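Local coordinates for acetyl-CoA acetyltransferase (Elizabethkingia anophelis NUHP1, PDB 6BN2), which catalyses the reversible condensation of two acetyl-CoA molecules into acetoacetyl-CoA and free CoA, as a member of the thiolase family, at the interface of chains A and B. Coordinates in Å, arbitrary orientation; residue numbers count along the deposited sequence, not the author numbering. Chains: chain A/B, Acetyl-CoA acetyltransferase.

The interface of chains A and B. Residues chain A 108, 111, 286, 310; chain B 109, 112, 114.
With chi1 at -68°, B:Asp114 turns its CG beside its backbone N and sends the carboxylate over to chain A, where A:Tyr286 comes to meet it with its CG lodged between the backbone N and the carbonyl carbon (chi1 43°). This carboxylate illustrates how one acidic side chain can be read by several donors of a partner subunit, here A:Tyr286, A:Gln108 and A:Lys310. The phenol OH of A:Tyr286 donates to the syn side of B:Asp114 OD2 at 2.6 Å, the ring standing steeply to the carboxylate. The anti side of B:Asp114 OD2 is met by the amide NE2 of A:Gln108 at 2.8 Å; this bond is nearly straight (167° at H) and lies in the amide plane, though well out of the carboxylate plane. A:Lys310, its chain bent near the end, approaches from above the carboxylate, and its NZ lies 2.8 Å from B:Asp114 OD1 in a salt bridge. From the second shell, A:Lys111 NZ gives a hydrogen bond to A:Tyr286 OH at 3.0 Å; A:Lys310 NZ, itself a first-shell donor, also donates to the backbone O of A:Tyr286 at 2.9 Å. Water 2 joins A:Lys111 NZ to OD1 of B:Asp114 and the carbonyl O of B:Ala112, while water 1 links A:Lys310 NZ to the backbone O of B:Asp114. The two lysines would be expected to favour a charged carboxylate. Alongside, the methyl CB of B:Ala112 packs 3.8 Å from CB of A:Lys111. Repeated by the two-fold axis, this polar patch joins the end of helix 98-111 and the residues just after it to the neighbouring subunit, and probably contributes to holding together two subunits of the homotetrameric thiolase.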
ATOM      1  N   GLN A 108     -10.783  -1.452 -10.512  1.00 14.27           N
ATOM      2  CA  GLN A 108     -10.245  -2.574 -11.268  1.00 14.35           C
ATOM      3  C   GLN A 108     -10.699  -3.901 -10.684  1.00 14.45           C
ATOM      4  O   GLN A 108     -10.928  -4.854 -11.431  1.00 15.22           O
ATOM      5  CB  GLN A 108      -8.717  -2.499 -11.315  1.00 15.81           C
ATOM      6  CG  GLN A 108      -8.242  -1.313 -12.167  1.00 15.55           C
ATOM      7  CD  GLN A 108      -6.762  -1.058 -12.083  1.00 15.73           C
ATOM      8  OE1 GLN A 108      -6.178  -1.081 -11.011  1.00 19.48           O
ATOM      9  NE2 GLN A 108      -6.137  -0.828 -13.227  1.00 16.88           N
ATOM     10  N   LYS A 111     -14.133  -4.313 -12.129  1.00 15.78           N
ATOM     11  CA  LYS A 111     -14.088  -4.624 -13.560  1.00 17.03           C
ATOM     12  C   LYS A 111     -13.529  -6.016 -13.826  1.00 18.60           C
ATOM     13  O   LYS A 111     -13.924  -6.666 -14.808  1.00 21.85           O
ATOM     14  CB  LYS A 111     -13.263  -3.562 -14.297  1.00 18.12           C
ATOM     15  CG  LYS A 111     -13.946  -2.217 -14.328  1.00 19.68           C
ATOM     16  CD  LYS A 111     -13.023  -1.087 -14.746  1.00 24.78           C
ATOM     17  CE  LYS A 111     -12.626  -1.162 -16.199  1.00 32.20           C
ATOM     18  NZ  LYS A 111     -11.924   0.115 -16.584  1.00 34.70           N
ATOM     19  N   TYR A 286      -9.671   6.180 -15.833  1.00 14.28           N
ATOM     20  CA  TYR A 286      -8.649   6.628 -14.894  1.00 12.77           C
ATOM     21  C   TYR A 286      -7.301   6.274 -15.498  1.00 13.76           C
ATOM     22  O   TYR A 286      -7.213   5.449 -16.414  1.00 15.34           O
ATOM     23  CB  TYR A 286      -8.809   5.987 -13.490  1.00 14.51           C
ATOM     24  CG  TYR A 286      -9.131   4.526 -13.628  1.00 14.47           C
ATOM     25  CD1 TYR A 286      -8.119   3.601 -13.869  1.00 15.27           C
ATOM     26  CD2 TYR A 286     -10.444   4.078 -13.604  1.00 16.03           C
ATOM     27  CE1 TYR A 286      -8.408   2.271 -14.084  1.00 17.03           C
ATOM     28  CE2 TYR A 286     -10.744   2.742 -13.811  1.00 17.01           C
ATOM     29  CZ  TYR A 286      -9.721   1.849 -14.050  1.00 18.25           C
ATOM     30  OH  TYR A 286      -9.999   0.517 -14.294  1.00 20.63           O
ATOM     31  N   LYS A 310      -8.777   7.284 -22.736  1.00 18.14           N
ATOM     32  CA  LYS A 310      -9.442   6.044 -22.351  1.00 18.19           C
ATOM     33  C   LYS A 310     -10.955   6.219 -22.271  1.00 23.92           C
ATOM     34  O   LYS A 310     -11.699   5.284 -22.590  1.00 26.15           O
ATOM     35  CB  LYS A 310      -8.870   5.550 -21.020  1.00 18.37           C
ATOM     36  CG  LYS A 310      -7.434   5.047 -21.179  1.00 18.09           C
ATOM     37  CD  LYS A 310      -6.829   4.707 -19.820  1.00 20.17           C
ATOM     38  CE  LYS A 310      -7.370   3.380 -19.279  1.00 24.12           C
ATOM     39  NZ  LYS A 310      -6.748   3.054 -17.946  1.00 22.90           N
TER
ATOM     40  N   ALA B 109      -5.488  -5.480 -12.670  1.00 13.83           N
ATOM     41  CA  ALA B 109      -5.221  -4.402 -13.627  1.00 14.84           C
ATOM     42  C   ALA B 109      -5.161  -4.932 -15.058  1.00 16.11           C
ATOM     43  O   ALA B 109      -5.611  -4.256 -15.999  1.00 15.98           O
ATOM     44  CB  ALA B 109      -3.914  -3.685 -13.272  1.00 15.09           C
ATOM     45  N   ALA B 112      -8.850  -5.964 -15.989  1.00 17.10           N
ATOM     46  CA  ALA B 112      -9.685  -4.783 -16.160  1.00 16.38           C
ATOM     47  C   ALA B 112      -9.397  -4.054 -17.459  1.00 24.57           C
ATOM     48  O   ALA B 112     -10.100  -3.087 -17.770  1.00 23.07           O
ATOM     49  CB  ALA B 112      -9.495  -3.825 -14.980  1.00 18.49           C
ATOM     50  N   ASP B 114      -6.505  -2.443 -18.284  1.00 18.42           N
ATOM     51  CA  ASP B 114      -5.782  -1.188 -18.136  1.00 17.68           C
ATOM     52  C   ASP B 114      -4.301  -1.297 -18.445  1.00 18.87           C
ATOM     53  O   ASP B 114      -3.694  -0.297 -18.853  1.00 19.78           O
ATOM     54  CB  ASP B 114      -5.949  -0.647 -16.719  1.00 17.96           C
ATOM     55  CG  ASP B 114      -7.358  -0.219 -16.448  1.00 20.46           C
ATOM     56  OD1 ASP B 114      -7.887   0.554 -17.271  1.00 24.26           O
ATOM     57  OD2 ASP B 114      -7.926  -0.668 -15.430  1.00 20.19           O
TER
HETATM   58  O   HOH W   1      -3.995   2.494 -18.478  1.00 38.79           O
HETATM   59  O   HOH W   2     -10.182  -0.399 -18.406  1.00 39.21           O